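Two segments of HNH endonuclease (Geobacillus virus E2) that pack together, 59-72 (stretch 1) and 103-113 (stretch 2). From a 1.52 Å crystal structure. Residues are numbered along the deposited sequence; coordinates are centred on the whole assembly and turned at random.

Stretch 1, residues 59-72: REWERTRLAVLAKD
Stretch 2 (103-113) KRLDMDNLQSL

Residues 59-71 form a helix that lies across stretch 2, where a type I turn (Lys103 to Asp106), a 3-10 segment (107-108) and a strand (110-113) follow in succession. Helix and strand axes approach to 7.8 Å, their directions 65° apart. CA pairs set the register: Thr64 with Leu105 and Val68 with Met107, both 6.7 Å, then Leu69 with Ser112, 5.9 Å.

Leu105 (m,t) lays its branched end against the helix between Glu60 and Thr64, CD2 3.7 Å from Glu60 O and 3.5 Å from Thr64 OG1. Thr64 (m) suits this spot: its OG1 donates to Glu60 O (2.9 Å), while CG2 meets Leu110 CD1 at 3.7 Å. Leu110 (m,t) points toward the helix and fills the hollow between Trp61 and Val68, its CD2 3.8 Å from Trp61 CZ3 at the ring edge and its CB 3.8 Å from Val68 CG2. Slender, flexible Met107 (m,t,p) brings CE to 4.1 Å from Val68 CG2, 4.3 Å from Ala67 CB, a small apolar surface, and 3.7 Å from Lys71 CD.

At the helix end, Ser112 (m) sits where the register pairs come nearest, its OG 3.5 Å from Leu69 CD2. Asp72 OD2 accepts from Ser112 OG (2.7 Å) and Ser112 N (3.1 Å), while OD1 salt-bridges Lys71 NZ (2.9 Å).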

# COMPACT_ATOMS: atom_id res chain seq x y z
N ARG A 59 4.64 -14.75 -1.00
CA ARG A 59 4.61 -15.17 0.39
C ARG A 59 4.99 -14.02 1.33
O ARG A 59 4.42 -13.87 2.40
CB ARG A 59 5.54 -16.39 0.62
CG ARG A 59 7.03 -16.14 0.33
CD ARG A 59 7.91 -17.38 0.48
NE ARG A 59 9.32 -17.04 0.25
CZ ARG A 59 10.30 -17.90 -0.00
NH1 ARG A 59 10.07 -19.21 -0.07
NH2 ARG A 59 11.54 -17.45 -0.19
N GLU A 60 5.95 -13.20 0.91
CA GLU A 60 6.45 -12.11 1.75
C GLU A 60 5.35 -11.06 1.94
O GLU A 60 5.13 -10.60 3.05
CB GLU A 60 7.70 -11.49 1.14
CG GLU A 60 8.91 -12.42 1.10
CD GLU A 60 9.02 -13.28 -0.15
OE1 GLU A 60 8.15 -13.24 -1.04
OE2 GLU A 60 10.02 -14.02 -0.25
N TRP A 61 4.65 -10.71 0.86
CA TRP A 61 3.53 -9.78 1.00
C TRP A 61 2.44 -10.37 1.86
O TRP A 61 1.89 -9.69 2.72
CB TRP A 61 2.97 -9.36 -0.36
CG TRP A 61 1.73 -8.52 -0.25
CD1 TRP A 61 0.50 -8.84 -0.70
CD2 TRP A 61 1.60 -7.24 0.40
NE1 TRP A 61 -0.40 -7.86 -0.38
CE2 TRP A 61 0.25 -6.85 0.27
CE3 TRP A 61 2.48 -6.39 1.06
CZ2 TRP A 61 -0.22 -5.66 0.77
CZ3 TRP A 61 2.01 -5.20 1.55
CH2 TRP A 61 0.67 -4.85 1.41
N GLU A 62 2.10 -11.64 1.63
CA GLU A 62 0.97 -12.22 2.37
C GLU A 62 1.23 -12.12 3.88
O GLU A 62 0.34 -11.74 4.66
CB GLU A 62 0.75 -13.67 1.96
CG GLU A 62 -0.54 -14.27 2.52
CD GLU A 62 -0.92 -15.64 1.94
OE1 GLU A 62 -0.37 -16.08 0.91
OE2 GLU A 62 -1.79 -16.27 2.55
N ARG A 63 2.46 -12.43 4.29
CA ARG A 63 2.85 -12.41 5.68
C ARG A 63 2.92 -10.98 6.22
O ARG A 63 2.48 -10.70 7.32
CB ARG A 63 4.20 -13.09 5.79
CG ARG A 63 4.82 -13.22 7.15
CD ARG A 63 6.33 -13.37 6.96
NE ARG A 63 6.67 -14.26 5.83
CZ ARG A 63 7.75 -14.13 5.06
NH1 ARG A 63 8.61 -13.14 5.27
NH2 ARG A 63 7.98 -15.00 4.06
N THR A 64 3.49 -10.06 5.45
CA THR A 64 3.70 -8.71 5.91
C THR A 64 2.37 -7.97 6.04
O THR A 64 2.15 -7.24 6.99
CB THR A 64 4.65 -7.97 4.98
OG1 THR A 64 5.94 -8.62 5.00
CG2 THR A 64 4.82 -6.50 5.42
N ARG A 65 1.47 -8.18 5.09
CA ARG A 65 0.12 -7.65 5.17
C ARG A 65 -0.52 -8.01 6.51
O ARG A 65 -1.12 -7.17 7.18
CB ARG A 65 -0.72 -8.17 4.00
CG ARG A 65 -2.18 -7.74 4.02
CD ARG A 65 -2.97 -8.40 2.90
NE ARG A 65 -4.40 -8.18 3.13
CZ ARG A 65 -5.15 -8.89 3.95
NH1 ARG A 65 -4.65 -9.92 4.61
NH2 ARG A 65 -6.44 -8.57 4.11
N LEU A 66 -0.42 -9.28 6.88
CA LEU A 66 -0.99 -9.75 8.12
C LEU A 66 -0.31 -9.11 9.32
O LEU A 66 -0.97 -8.77 10.30
CB LEU A 66 -0.90 -11.28 8.22
CG LEU A 66 -1.80 -12.08 7.28
CD1 LEU A 66 -1.42 -13.56 7.34
CD2 LEU A 66 -3.27 -11.89 7.60
N ALA A 67 1.00 -8.94 9.25
CA ALA A 67 1.75 -8.32 10.34
C ALA A 67 1.30 -6.87 10.55
O ALA A 67 1.18 -6.41 11.68
CB ALA A 67 3.24 -8.39 10.07
N VAL A 68 1.06 -6.16 9.45
CA VAL A 68 0.61 -4.77 9.55
C VAL A 68 -0.80 -4.68 10.12
O VAL A 68 -1.07 -3.87 11.01
CB VAL A 68 0.69 -4.07 8.17
CG1 VAL A 68 0.07 -2.68 8.21
CG2 VAL A 68 2.13 -3.96 7.70
N LEU A 69 -1.71 -5.50 9.62
CA LEU A 69 -3.08 -5.49 10.15
C LEU A 69 -3.07 -5.81 11.63
O LEU A 69 -3.78 -5.18 12.41
CB LEU A 69 -3.95 -6.48 9.40
CG LEU A 69 -4.35 -6.03 7.99
CD1 LEU A 69 -4.81 -7.23 7.19
CD2 LEU A 69 -5.41 -4.95 8.04
N ALA A 70 -2.27 -6.78 12.02
CA ALA A 70 -2.21 -7.16 13.43
C ALA A 70 -1.67 -6.03 14.29
O ALA A 70 -2.26 -5.72 15.35
CB ALA A 70 -1.36 -8.42 13.61
N LYS A 71 -0.58 -5.41 13.85
CA LYS A 71 0.03 -4.24 14.54
C LYS A 71 -0.98 -3.12 14.69
O LYS A 71 -1.03 -2.46 15.72
CB LYS A 71 1.27 -3.75 13.77
CG LYS A 71 1.80 -2.39 14.21
CD LYS A 71 2.89 -1.90 13.28
CE LYS A 71 2.34 -1.28 12.01
NZ LYS A 71 1.78 0.09 12.21
N ASP A 72 -1.79 -2.93 13.65
CA ASP A 72 -2.80 -1.88 13.60
C ASP A 72 -4.12 -2.28 14.28
O ASP A 72 -5.09 -1.52 14.27
CB ASP A 72 -3.05 -1.49 12.14
CG ASP A 72 -1.92 -0.70 11.54
OD1 ASP A 72 -1.06 -0.20 12.32
OD2 ASP A 72 -1.88 -0.56 10.31
N LYS A 103 10.83 -0.08 -0.97
CA LYS A 103 10.07 0.10 0.27
C LYS A 103 8.85 -0.84 0.33
O LYS A 103 8.00 -0.69 1.18
CB LYS A 103 9.63 1.55 0.42
CG LYS A 103 10.80 2.53 0.46
CD LYS A 103 10.34 3.92 0.88
CE LYS A 103 11.52 4.87 1.02
NZ LYS A 103 11.14 6.24 1.50
N ARG A 104 8.81 -1.81 -0.57
CA ARG A 104 7.65 -2.69 -0.74
C ARG A 104 7.23 -3.49 0.49
O ARG A 104 6.05 -3.82 0.64
CB ARG A 104 7.89 -3.65 -1.91
CG ARG A 104 9.04 -4.62 -1.68
CD ARG A 104 9.37 -5.33 -2.98
NE ARG A 104 10.44 -6.31 -2.81
CZ ARG A 104 11.73 -6.01 -2.77
NH1 ARG A 104 12.14 -4.75 -2.90
NH2 ARG A 104 12.64 -6.98 -2.62
N LEU A 105 8.18 -3.82 1.38
CA LEU A 105 7.89 -4.63 2.56
C LEU A 105 8.21 -3.89 3.87
O LEU A 105 8.21 -4.48 4.94
CB LEU A 105 8.68 -5.95 2.48
CG LEU A 105 8.18 -6.92 1.40
CD1 LEU A 105 9.23 -7.97 1.10
CD2 LEU A 105 6.88 -7.58 1.82
N ASP A 106 8.43 -2.58 3.79
CA ASP A 106 8.77 -1.81 4.98
C ASP A 106 7.53 -1.49 5.79
O ASP A 106 6.61 -0.85 5.27
CB ASP A 106 9.42 -0.49 4.58
CG ASP A 106 10.81 -0.65 4.04
OD1 ASP A 106 11.39 -1.76 4.07
OD2 ASP A 106 11.33 0.39 3.58
N MET A 107 7.49 -1.90 7.05
CA MET A 107 6.27 -1.69 7.83
C MET A 107 5.95 -0.21 8.02
O MET A 107 4.78 0.16 8.03
CB MET A 107 6.32 -2.47 9.14
CG MET A 107 6.09 -3.95 8.86
SD MET A 107 6.06 -4.92 10.35
CE MET A 107 4.50 -4.38 11.02
N ASP A 108 6.97 0.63 8.11
CA ASP A 108 6.74 2.07 8.20
C ASP A 108 6.30 2.70 6.89
O ASP A 108 6.03 3.90 6.86
CB ASP A 108 7.95 2.81 8.79
CG ASP A 108 9.18 2.76 7.92
OD1 ASP A 108 9.23 2.06 6.89
OD2 ASP A 108 10.17 3.45 8.29
N ASN A 109 6.22 1.91 5.83
CA ASN A 109 5.67 2.34 4.55
C ASN A 109 4.31 1.69 4.30
O ASN A 109 3.84 1.72 3.17
CB ASN A 109 6.61 1.98 3.40
CG ASN A 109 6.20 2.62 2.09
OD1 ASN A 109 5.85 3.80 2.06
ND2 ASN A 109 6.27 1.87 1.01
N LEU A 110 3.69 1.11 5.33
CA LEU A 110 2.42 0.39 5.14
C LEU A 110 1.39 0.79 6.19
O LEU A 110 1.72 0.90 7.37
CB LEU A 110 2.69 -1.13 5.23
CG LEU A 110 3.47 -1.70 4.05
CD1 LEU A 110 3.99 -3.08 4.40
CD2 LEU A 110 2.66 -1.71 2.78
N GLN A 111 0.15 1.02 5.75
CA GLN A 111 -0.92 1.36 6.67
C GLN A 111 -2.19 0.58 6.37
O GLN A 111 -2.56 0.41 5.21
CB GLN A 111 -1.25 2.85 6.64
CG GLN A 111 -0.09 3.76 6.94
CD GLN A 111 -0.54 5.21 6.97
OE1 GLN A 111 -0.76 5.82 5.91
NE2 GLN A 111 -0.68 5.75 8.16
N SER A 112 -2.86 0.15 7.42
CA SER A 112 -4.18 -0.44 7.29
C SER A 112 -5.20 0.68 7.11
O SER A 112 -5.17 1.65 7.87
CB SER A 112 -4.53 -1.23 8.56
OG SER A 112 -3.51 -2.18 8.87
N LEU A 113 -6.07 0.54 6.11
CA LEU A 113 -7.03 1.59 5.72
C LEU A 113 -8.41 1.02 5.47
O LEU A 113 -8.56 -0.12 5.04
CB LEU A 113 -6.59 2.31 4.44
CG LEU A 113 -5.24 3.04 4.46
CD1 LEU A 113 -4.97 3.63 3.10
CD2 LEU A 113 -5.20 4.10 5.54
O HOH W 1 8.32 -6.86 6.46
O HOH W 2 0.34 1.10 9.91
O HOH W 3 3.54 1.28 10.16